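Local atomic coordinates of probable cobalt-precorrin-6B C(15)-methyltransferase (decarboxylating) (Methanothermobacter thermautotrophicus, PDB entry 1L3I), a protein that probably methylates C-15 of cobalt-precorrin-6B with S-adenosyl-L-methionine and then decarboxylates at C-12, giving cobalt-precorrin-7 in cobalamin biosynthesis. Residues L24-A29 / L49-R54; E112-L117 / M144-D149; D5-N10 / P14-M19. All coordinates share one frame; numbering follows the deposited sequence.

Interaction 1: L24-A29 / L49-R54; sequences LIMCLA and LELAGR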
loop_
_atom_site.group_PDB
_atom_site.type_symbol
_atom_site.label_atom_id
_atom_site.label_comp_id
_atom_site.label_asym_id
_atom_site.label_seq_id
_atom_site.Cartn_x
_atom_site.Cartn_y
_atom_site.Cartn_z
ATOM N N LEU A 24 -15.125 2.156 6.935
ATOM C CA LEU A 24 -15.496 1.218 5.881
ATOM C C LEU A 24 -16.387 0.109 6.426
ATOM O O LEU A 24 -17.326 -0.315 5.749
ATOM C CB LEU A 24 -14.252 0.652 5.178
ATOM C CG LEU A 24 -14.466 -0.254 3.963
ATOM C CD1 LEU A 24 -15.389 0.379 2.939
ATOM C CD2 LEU A 24 -13.141 -0.569 3.343
ATOM N N ILE A 25 -16.115 -0.351 7.648
ATOM C CA ILE A 25 -16.948 -1.399 8.253
ATOM C C ILE A 25 -18.394 -0.891 8.305
ATOM O O ILE A 25 -19.333 -1.630 7.997
ATOM C CB ILE A 25 -16.481 -1.771 9.678
ATOM C CG1 ILE A 25 -15.091 -2.422 9.632
ATOM C CG2 ILE A 25 -17.505 -2.695 10.341
ATOM C CD1 ILE A 25 -14.539 -2.786 10.986
HETATM N N MSE A 26 -18.565 0.381 8.669
HETATM C CA MSE A 26 -19.895 0.979 8.747
HETATM C C MSE A 26 -20.544 1.107 7.356
HETATM O O MSE A 26 -21.751 0.898 7.218
HETATM C CB MSE A 26 -19.850 2.343 9.451
HETATM C CG MSE A 26 -19.438 2.272 10.925
HETATM SE SE MSE A 26 -20.482 0.990 12.037
HETATM C CE MSE A 26 -21.917 2.143 12.492
ATOM N N CYS A 27 -19.741 1.434 6.337
ATOM C CA CYS A 27 -20.257 1.565 4.972
ATOM C C CYS A 27 -20.756 0.227 4.456
ATOM O O CYS A 27 -21.788 0.151 3.787
ATOM C CB CYS A 27 -19.195 2.124 4.027
ATOM S SG CYS A 27 -18.977 3.915 4.231
ATOM N N LEU A 28 -20.004 -0.820 4.787
ATOM C CA LEU A 28 -20.340 -2.180 4.389
ATOM C C LEU A 28 -21.503 -2.732 5.219
ATOM O O LEU A 28 -22.347 -3.478 4.702
ATOM C CB LEU A 28 -19.105 -3.085 4.528
ATOM C CG LEU A 28 -17.912 -2.797 3.613
ATOM C CD1 LEU A 28 -16.703 -3.625 4.019
ATOM C CD2 LEU A 28 -18.279 -3.063 2.149
ATOM N N ALA A 29 -21.550 -2.359 6.499
ATOM C CA ALA A 29 -22.600 -2.817 7.399
ATOM C C ALA A 29 -23.958 -2.152 7.124
ATOM O O ALA A 29 -24.995 -2.781 7.310
ATOM C CB ALA A 29 -22.174 -2.604 8.856
ATOM N N LEU A 49 -18.963 1.179 19.678
ATOM C CA LEU A 49 -19.410 2.558 19.841
ATOM C C LEU A 49 -20.110 3.092 18.596
ATOM O O LEU A 49 -21.163 3.724 18.700
ATOM C CB LEU A 49 -18.248 3.465 20.237
ATOM C CG LEU A 49 -18.130 3.690 21.745
ATOM C CD1 LEU A 49 -17.525 2.480 22.444
ATOM C CD2 LEU A 49 -17.295 4.899 21.999
ATOM N N GLU A 50 -19.545 2.810 17.424
ATOM C CA GLU A 50 -20.126 3.256 16.156
ATOM C C GLU A 50 -21.483 2.611 15.897
ATOM O O GLU A 50 -22.417 3.277 15.448
ATOM C CB GLU A 50 -19.179 2.964 14.990
ATOM C CG GLU A 50 -17.791 3.581 15.142
ATOM C CD GLU A 50 -17.812 5.100 15.304
ATOM O OE1 GLU A 50 -18.797 5.751 14.912
ATOM O OE2 GLU A 50 -16.818 5.650 15.812
ATOM N N LEU A 51 -21.577 1.312 16.174
ATOM C CA LEU A 51 -22.836 0.582 16.000
ATOM C C LEU A 51 -23.866 1.061 17.019
ATOM O O LEU A 51 -25.052 1.200 16.688
ATOM C CB LEU A 51 -22.620 -0.916 16.179
ATOM C CG LEU A 51 -21.921 -1.659 15.046
ATOM C CD1 LEU A 51 -21.660 -3.083 15.499
ATOM C CD2 LEU A 51 -22.789 -1.613 13.786
ATOM N N ALA A 52 -23.409 1.330 18.243
ATOM C CA ALA A 52 -24.276 1.796 19.324
ATOM C C ALA A 52 -25.139 2.994 18.918
ATOM O O ALA A 52 -26.356 3.011 19.150
ATOM C CB ALA A 52 -23.440 2.142 20.557
ATOM N N GLY A 53 -24.519 3.980 18.282
ATOM C CA GLY A 53 -25.262 5.157 17.873
ATOM C C GLY A 53 -26.028 5.043 16.569
ATOM O O GLY A 53 -26.582 6.038 16.121
ATOM N N ARG A 54 -26.098 3.853 15.970
ATOM C CA ARG A 54 -26.799 3.712 14.692
ATOM C C ARG A 54 -27.848 2.619 14.606
ATOM O O ARG A 54 -28.727 2.667 13.731
ATOM C CB ARG A 54 -25.798 3.546 13.545
ATOM C CG ARG A 54 -24.876 4.731 13.405
ATOM C CD ARG A 54 -23.922 4.566 12.284
ATOM N NE ARG A 54 -22.857 5.554 12.390
ATOM C CZ ARG A 54 -21.853 5.681 11.533
ATOM N NH1 ARG A 54 -21.756 4.867 10.492
ATOM N NH2 ARG A 54 -20.978 6.664 11.696
#

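Interaction 2: E112-L117 / M144-D149; sequences ELQEIL and MECLRD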
loop_
_atom_site.group_PDB
_atom_site.type_symbol
_atom_site.label_atom_id
_atom_site.label_comp_id
_atom_site.label_asym_id
_atom_site.label_seq_id
_atom_site.Cartn_x
_atom_site.Cartn_y
_atom_site.Cartn_z
ATOM N N GLU A 112 -11.457 -19.810 16.931
ATOM C CA GLU A 112 -12.793 -20.366 16.710
ATOM C C GLU A 112 -13.571 -19.688 15.586
ATOM O O GLU A 112 -14.798 -19.716 15.583
ATOM C CB GLU A 112 -13.603 -20.276 18.007
ATOM C CG GLU A 112 -12.893 -20.880 19.202
ATOM C CD GLU A 112 -13.553 -20.530 20.516
ATOM O OE1 GLU A 112 -14.260 -19.503 20.579
ATOM O OE2 GLU A 112 -13.343 -21.282 21.492
ATOM N N LEU A 113 -12.861 -19.131 14.610
ATOM C CA LEU A 113 -13.520 -18.425 13.512
ATOM C C LEU A 113 -14.611 -19.233 12.817
ATOM O O LEU A 113 -15.753 -18.780 12.669
ATOM C CB LEU A 113 -12.501 -17.945 12.474
ATOM C CG LEU A 113 -13.134 -17.182 11.314
ATOM C CD1 LEU A 113 -13.760 -15.875 11.794
ATOM C CD2 LEU A 113 -12.089 -16.937 10.251
ATOM N N GLN A 114 -14.246 -20.437 12.399
ATOM C CA GLN A 114 -15.166 -21.328 11.701
ATOM C C GLN A 114 -16.453 -21.563 12.487
ATOM O O GLN A 114 -17.553 -21.443 11.944
ATOM C CB GLN A 114 -14.462 -22.646 11.434
ATOM C CG GLN A 114 -15.251 -23.618 10.608
ATOM C CD GLN A 114 -14.462 -24.876 10.350
ATOM O OE1 GLN A 114 -14.270 -25.704 11.254
ATOM N NE2 GLN A 114 -13.979 -25.025 9.119
ATOM N N GLU A 115 -16.302 -21.870 13.771
ATOM C CA GLU A 115 -17.432 -22.131 14.665
ATOM C C GLU A 115 -18.309 -20.889 14.798
ATOM O O GLU A 115 -19.536 -20.970 14.696
ATOM C CB GLU A 115 -16.900 -22.537 16.039
ATOM C CG GLU A 115 -17.945 -22.944 17.043
ATOM C CD GLU A 115 -17.343 -23.342 18.386
ATOM O OE1 GLU A 115 -16.092 -23.327 18.525
ATOM O OE2 GLU A 115 -18.129 -23.674 19.309
ATOM N N ILE A 116 -17.653 -19.754 15.065
ATOM C CA ILE A 116 -18.276 -18.446 15.235
ATOM C C ILE A 116 -19.089 -18.103 14.001
ATOM O O ILE A 116 -20.232 -17.666 14.118
ATOM C CB ILE A 116 -17.190 -17.356 15.452
ATOM C CG1 ILE A 116 -16.543 -17.523 16.823
ATOM C CG2 ILE A 116 -17.767 -15.944 15.310
ATOM C CD1 ILE A 116 -15.352 -16.604 17.025
ATOM N N LEU A 117 -18.517 -18.328 12.821
ATOM C CA LEU A 117 -19.226 -18.028 11.578
ATOM C C LEU A 117 -20.441 -18.932 11.342
ATOM O O LEU A 117 -21.531 -18.432 11.069
ATOM C CB LEU A 117 -18.279 -18.070 10.374
ATOM C CG LEU A 117 -17.293 -16.916 10.222
ATOM C CD1 LEU A 117 -16.494 -17.176 8.967
ATOM C CD2 LEU A 117 -18.004 -15.564 10.162
HETATM N N MSE A 144 -12.756 -16.485 4.061
HETATM C CA MSE A 144 -13.207 -16.696 2.694
HETATM C C MSE A 144 -13.745 -18.111 2.479
HETATM O O MSE A 144 -14.903 -18.271 2.108
HETATM C CB MSE A 144 -12.055 -16.439 1.742
HETATM C CG MSE A 144 -11.555 -15.017 1.787
HETATM SE SE MSE A 144 -12.361 -13.996 0.418
HETATM C CE MSE A 144 -11.053 -14.422 -0.933
ATOM N N GLU A 145 -12.907 -19.117 2.722
ATOM C CA GLU A 145 -13.309 -20.515 2.557
ATOM C C GLU A 145 -14.580 -20.793 3.365
ATOM O O GLU A 145 -15.592 -21.211 2.817
ATOM C CB GLU A 145 -12.171 -21.479 2.981
ATOM C CG GLU A 145 -12.501 -22.991 2.767
ATOM C CD GLU A 145 -11.293 -23.935 2.907
ATOM O OE1 GLU A 145 -10.710 -24.022 4.021
ATOM O OE2 GLU A 145 -10.943 -24.616 1.905
ATOM N N CYS A 146 -14.544 -20.493 4.656
ATOM C CA CYS A 146 -15.697 -20.723 5.510
ATOM C C CYS A 146 -16.964 -20.072 5.007
ATOM O O CYS A 146 -17.980 -20.740 4.881
ATOM C CB CYS A 146 -15.413 -20.257 6.924
ATOM S SG CYS A 146 -14.336 -21.404 7.787
ATOM N N LEU A 147 -16.902 -18.784 4.690
ATOM C CA LEU A 147 -18.084 -18.098 4.218
ATOM C C LEU A 147 -18.585 -18.637 2.886
ATOM O O LEU A 147 -19.790 -18.662 2.656
ATOM C CB LEU A 147 -17.859 -16.595 4.161
ATOM C CG LEU A 147 -17.931 -15.890 5.518
ATOM C CD1 LEU A 147 -17.419 -14.478 5.394
ATOM C CD2 LEU A 147 -19.359 -15.904 6.031
ATOM N N ARG A 148 -17.680 -19.081 2.016
ATOM C CA ARG A 148 -18.099 -19.658 0.730
ATOM C C ARG A 148 -18.825 -20.962 1.008
ATOM O O ARG A 148 -19.911 -21.204 0.486
ATOM C CB ARG A 148 -16.909 -19.964 -0.182
ATOM C CG ARG A 148 -16.728 -18.957 -1.295
ATOM C CD ARG A 148 -15.478 -19.249 -2.077
ATOM N NE ARG A 148 -14.834 -18.020 -2.556
ATOM C CZ ARG A 148 -13.973 -17.983 -3.566
ATOM N NH1 ARG A 148 -13.651 -19.106 -4.210
ATOM N NH2 ARG A 148 -13.456 -16.824 -3.952
ATOM N N ASP A 149 -18.213 -21.772 1.867
ATOM C CA ASP A 149 -18.740 -23.067 2.258
ATOM C C ASP A 149 -20.112 -22.979 2.917
ATOM O O ASP A 149 -20.876 -23.943 2.903
ATOM C CB ASP A 149 -17.757 -23.783 3.179
ATOM C CG ASP A 149 -16.457 -24.149 2.490
ATOM O OD1 ASP A 149 -16.310 -23.871 1.266
ATOM O OD2 ASP A 149 -15.573 -24.726 3.166
#

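Interaction 3: D5-N10 / P14-M19; sequences DEFIKN and PGPTAM. With SAH (S-adenosyl-L-homocysteine), chain G.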
loop_
_atom_site.group_PDB
_atom_site.type_symbol
_atom_site.label_atom_id
_atom_site.label_comp_id
_atom_site.label_asym_id
_atom_site.label_seq_id
_atom_site.Cartn_x
_atom_site.Cartn_y
_atom_site.Cartn_z
ATOM N N ASP A 5 -8.256 8.756 18.770
ATOM C CA ASP A 5 -7.630 9.267 19.981
ATOM C C ASP A 5 -8.605 9.659 21.054
ATOM O O ASP A 5 -8.222 10.302 22.029
ATOM C CB ASP A 5 -6.700 10.438 19.672
ATOM C CG ASP A 5 -7.411 11.625 19.079
ATOM O OD1 ASP A 5 -8.608 11.872 19.365
ATOM O OD2 ASP A 5 -6.725 12.337 18.324
ATOM N N GLU A 6 -9.879 9.348 20.829
ATOM C CA GLU A 6 -10.916 9.634 21.805
ATOM C C GLU A 6 -11.442 8.356 22.471
ATOM O O GLU A 6 -12.561 8.325 22.988
ATOM C CB GLU A 6 -12.036 10.444 21.179
ATOM C CG GLU A 6 -11.597 11.847 20.808
ATOM C CD GLU A 6 -12.740 12.705 20.298
ATOM O OE1 GLU A 6 -13.916 12.294 20.421
ATOM O OE2 GLU A 6 -12.453 13.795 19.767
ATOM N N PHE A 7 -10.608 7.318 22.439
ATOM C CA PHE A 7 -10.874 6.015 23.042
ATOM C C PHE A 7 -9.769 5.797 24.078
ATOM O O PHE A 7 -8.594 6.031 23.793
ATOM C CB PHE A 7 -10.763 4.901 21.995
ATOM C CG PHE A 7 -11.938 4.807 21.080
ATOM C CD1 PHE A 7 -11.999 5.565 19.917
ATOM C CD2 PHE A 7 -13.002 3.964 21.388
ATOM C CE1 PHE A 7 -13.103 5.484 19.076
ATOM C CE2 PHE A 7 -14.116 3.878 20.548
ATOM C CZ PHE A 7 -14.170 4.639 19.391
ATOM N N ILE A 8 -10.119 5.332 25.270
ATOM C CA ILE A 8 -9.093 5.088 26.279
ATOM C C ILE A 8 -8.597 3.668 26.088
ATOM O O ILE A 8 -9.388 2.720 25.980
ATOM C CB ILE A 8 -9.621 5.258 27.726
ATOM C CG1 ILE A 8 -10.148 6.679 27.940
ATOM C CG2 ILE A 8 -8.492 5.023 28.713
ATOM C CD1 ILE A 8 -9.058 7.748 28.069
ATOM N N LYS A 9 -7.289 3.529 25.980
ATOM C CA LYS A 9 -6.696 2.218 25.788
ATOM C C LYS A 9 -6.222 1.559 27.079
ATOM O O LYS A 9 -5.697 2.225 27.965
ATOM C CB LYS A 9 -5.511 2.314 24.831
ATOM C CG LYS A 9 -5.874 2.245 23.369
ATOM C CD LYS A 9 -4.633 1.977 22.534
ATOM C CE LYS A 9 -3.962 3.265 22.137
ATOM N NZ LYS A 9 -4.779 3.909 21.110
ATOM N N ASN A 10 -6.473 0.259 27.180
ATOM C CA ASN A 10 -6.013 -0.557 28.296
ATOM C C ASN A 10 -4.821 -1.298 27.670
ATOM O O ASN A 10 -4.896 -1.780 26.544
ATOM C CB ASN A 10 -7.105 -1.531 28.731
ATOM C CG ASN A 10 -6.602 -2.554 29.723
ATOM O OD1 ASN A 10 -5.722 -3.335 29.416
ATOM N ND2 ASN A 10 -7.168 -2.558 30.917
ATOM N N PRO A 14 -6.445 -4.941 22.644
ATOM C CA PRO A 14 -6.122 -4.302 21.366
ATOM C C PRO A 14 -7.196 -3.374 20.852
ATOM O O PRO A 14 -8.363 -3.492 21.209
ATOM C CB PRO A 14 -5.887 -5.499 20.446
ATOM C CG PRO A 14 -6.667 -6.590 21.055
ATOM C CD PRO A 14 -6.488 -6.408 22.513
ATOM N N GLY A 15 -6.776 -2.385 20.083
ATOM C CA GLY A 15 -7.723 -1.456 19.501
ATOM C C GLY A 15 -7.479 -0.042 19.953
ATOM O O GLY A 15 -6.526 0.216 20.672
ATOM N N PRO A 16 -8.304 0.930 19.514
ATOM C CA PRO A 16 -9.470 0.671 18.659
ATOM C C PRO A 16 -9.013 0.412 17.231
ATOM O O PRO A 16 -7.888 0.709 16.867
ATOM C CB PRO A 16 -10.228 1.994 18.749
ATOM C CG PRO A 16 -9.112 3.002 18.821
ATOM C CD PRO A 16 -8.165 2.353 19.827
ATOM N N THR A 17 -9.888 -0.211 16.455
ATOM C CA THR A 17 -9.603 -0.493 15.053
ATOM C C THR A 17 -9.463 0.864 14.347
ATOM O O THR A 17 -10.169 1.818 14.681
ATOM C CB THR A 17 -10.727 -1.338 14.411
ATOM O OG1 THR A 17 -10.736 -2.637 15.012
ATOM C CG2 THR A 17 -10.529 -1.484 12.909
ATOM N N ALA A 18 -8.472 0.953 13.466
ATOM C CA ALA A 18 -8.187 2.146 12.680
ATOM C C ALA A 18 -9.470 2.827 12.211
ATOM O O ALA A 18 -10.302 2.193 11.549
ATOM C CB ALA A 18 -7.341 1.758 11.473
HETATM N N MSE A 19 -9.606 4.122 12.492
HETATM C CA MSE A 19 -10.787 4.895 12.096
HETATM C C MSE A 19 -11.203 4.669 10.646
HETATM O O MSE A 19 -12.364 4.419 10.382
HETATM C CB MSE A 19 -10.570 6.395 12.348
HETATM C CG MSE A 19 -11.792 7.286 12.097
HETATM SE SE MSE A 19 -11.974 7.896 10.239
HETATM C CE MSE A 19 -13.598 7.189 9.726
HETATM N N SAH G . -12.443 -3.989 16.975
HETATM C CA SAH G . -12.081 -3.629 18.350
HETATM C CB SAH G . -10.798 -4.367 18.815
HETATM C CG SAH G . -10.949 -5.914 18.803
HETATM S SD SAH G . -9.528 -6.865 19.358
HETATM C C SAH G . -11.889 -2.121 18.426
HETATM O O SAH G . -12.074 -1.472 17.381
HETATM O OXT SAH G . -11.580 -1.608 19.521
HETATM C "C5'" SAH G . -10.127 -8.532 19.229
HETATM C "C4'" SAH G . -10.886 -8.974 20.430
HETATM O "O4'" SAH G . -11.251 -10.337 20.144
HETATM C "C3'" SAH G . -10.075 -9.003 21.819
HETATM O "O3'" SAH G . -10.509 -8.109 22.894
HETATM C "C2'" SAH G . -10.172 -10.512 22.145
HETATM O "O2'" SAH G . -10.117 -10.906 23.525
HETATM C "C1'" SAH G . -11.440 -10.891 21.415
HETATM N N9 SAH G . -11.700 -12.289 21.096
HETATM C C8 SAH G . -10.893 -13.160 20.322
HETATM N N7 SAH G . -11.433 -14.336 20.222
HETATM C C5 SAH G . -12.637 -14.267 20.959
HETATM C C6 SAH G . -13.659 -15.193 21.234
HETATM N N6 SAH G . -13.626 -16.446 20.766
HETATM N N1 SAH G . -14.725 -14.810 21.992
HETATM C C2 SAH G . -14.744 -13.563 22.448
HETATM N N3 SAH G . -13.852 -12.607 22.260
HETATM C C4 SAH G . -12.812 -13.013 21.504
#

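Interaction 1: L24-A29 / L49-R54
In the Rossmann-like methyltransferase fold, Met26 of helix 19-29 reaches across to Glu50 and Leu51 near the C-terminal end of helix 46-52, and to Arg54 in the loop just after it. Helix 46-52 follows the glycine-rich cofactor loop, which includes Gly41, Gly43 and Gly45. The site is buried, but it does not line the cofactor pocket: the Glu50 side chain is about 8 Å from the bound S-adenosyl-L-homocysteine. One side chain carries nearly all the contact. Met26, a selenomethionine, puts CG anti to its carbonyl carbon (chi1 -65°) and then bends at chi2 and chi3. The bent chain lays SE against the stem of Glu50, with Met26 SE 3.8 Å from Glu50 CB. The two side chains meet at about a right angle. SE also touches a branch of Leu51: Met26 SE is 3.9 Å from Leu51 CD2. The terminal methyl turns toward Arg54, but its exact place is doubtful because it sits too close to Arg54 CD. The Glu50 carboxylate is occupied elsewhere. OE2 forms a salt bridge with Arg22 and accepts a hydrogen bond from the backbone N of Ile2. Behind Met26, Ile25 and Ala29 rest on strand 128-134, and Cys27 is disulfide-bonded to Cys23 of a second subunit. Arg54, extended from CG to NE, passes obliquely across the base of the Met26 side chain, where Arg54 NH1 comes 3.3 Å from Met26 CB.

Interaction 2: E112-L117 / M144-D149
Leu117 and Gln114 of helix 113-122 pack on Cys146 and Leu147 of helix 137-149. The helices run side by side in roughly the same direction, with short-segment axes 10.0 Å apart and 31° between them. The tight part lies next to the sheet. Leu117 places CG anti to its carbonyl carbon (chi1 -73°), and this sends the CD1 branch into the angle between two residues of the partner helix. Leu117 CD1 is 3.9 Å from Cys146 CB. The same methyl is 4.0 Å from Leu147 CG, and the two leucine side chains cross at about a right angle. Both leucines also rest on Ile130 of strand 128-134, so this part is closed underneath by the sheet. The outer part is more open and more polar. Gln114 is partly exposed and stretches its chain past the sulfur of Cys146, which is itself buried. Cys146 SG is 3.7 Å from Gln114 CG. Gln114 NE2 lies 3.9 Å from the same sulfur, a van der Waals approach. Glu145 and Asp149 are exposed on this outer side. At the N-cap of helix 113-122, Glu112 belongs to the cofactor pocket and makes a weak hydrogen bond to N6 of S-adenosyl-L-homocysteine. Helix 113-122 is the crossover of a right-handed beta-alpha-beta unit joining parallel strands 101-106 and 128-134. Helix 137-149 then leads to strands 155-167 and 170-183, an antiparallel pair of which 170-183 lies next to 128-134 and runs against it. They complete the 3-2-1-4-5-7-6 strand order of class I methyltransferases.

Interaction 3: D5-N10 / P14-M19
Phe7 is the first residue of 5-10 to meet the cofactor-binding loop 14-19, where it packs against Pro16. Pro16 CB lies over one ring face in a CH-pi contact, 4.2 Å from the Phe7 ring centroid and 17° off the normal. It is shifted toward the ring's rim. Pro16 CG also approaches the ring, at 4.0 Å from Phe7 CD1. A cis peptide precedes Pro16. Ile8 then turns the other way, onto helix 65-77. The side chain of Lys9 reaches back to the loop. It bends at chi3 and chi4 (-89° and -73°), which folds the ammonium end toward the proline ring, with Lys9 NZ 3.9 Å from Pro16 CD. Midway along, Lys9 CD is 3.2 Å from Gly15 O. Asn10 ends the segment, its OD1 accepting a hydrogen bond from Ser12 N. S-adenosyl-L-homocysteine (SAH) lies against another side of the loop. Thr17 N donates a 2.7 Å hydrogen bond to SAH O, a carboxylate oxygen. SAH N donates to Thr17 OG1 at 2.9 Å. Pro14 O is hydrogen-bonded to Thr44 OG1. Thus the link between the two segments is mostly van der Waals, while polar bonds hold the ligand. Thr17 grips the aminocarboxylate end, which substrate and product cofactor share. It is a binding residue for S-adenosyl-L-methionine, and probably holds it by the same two bonds.

Interaction 3 comes first along the chain, then interaction 1, then interaction 2; none encloses another. Interactions 1 and 3 have centres about 15 Å apart and touch, with Leu49 CD2 3.6 Å from Phe7 CE2. The loop 14-19 runs directly into helix 19-29, so the cofactor loop and the first helix are continuous. Interaction 2 lies about 22 Å from interaction 1, centre to centre, and about 27 Å from interaction 3, on the opposite side of the chain's centre. Strand 128-134 is shared by one helix of each pair: Ile131 and Thr133 meet helix 19-29, and Ile130 and Val132 meet helix 113-122. Helices thus cover both sheet faces, and both pairs touch a second subunit.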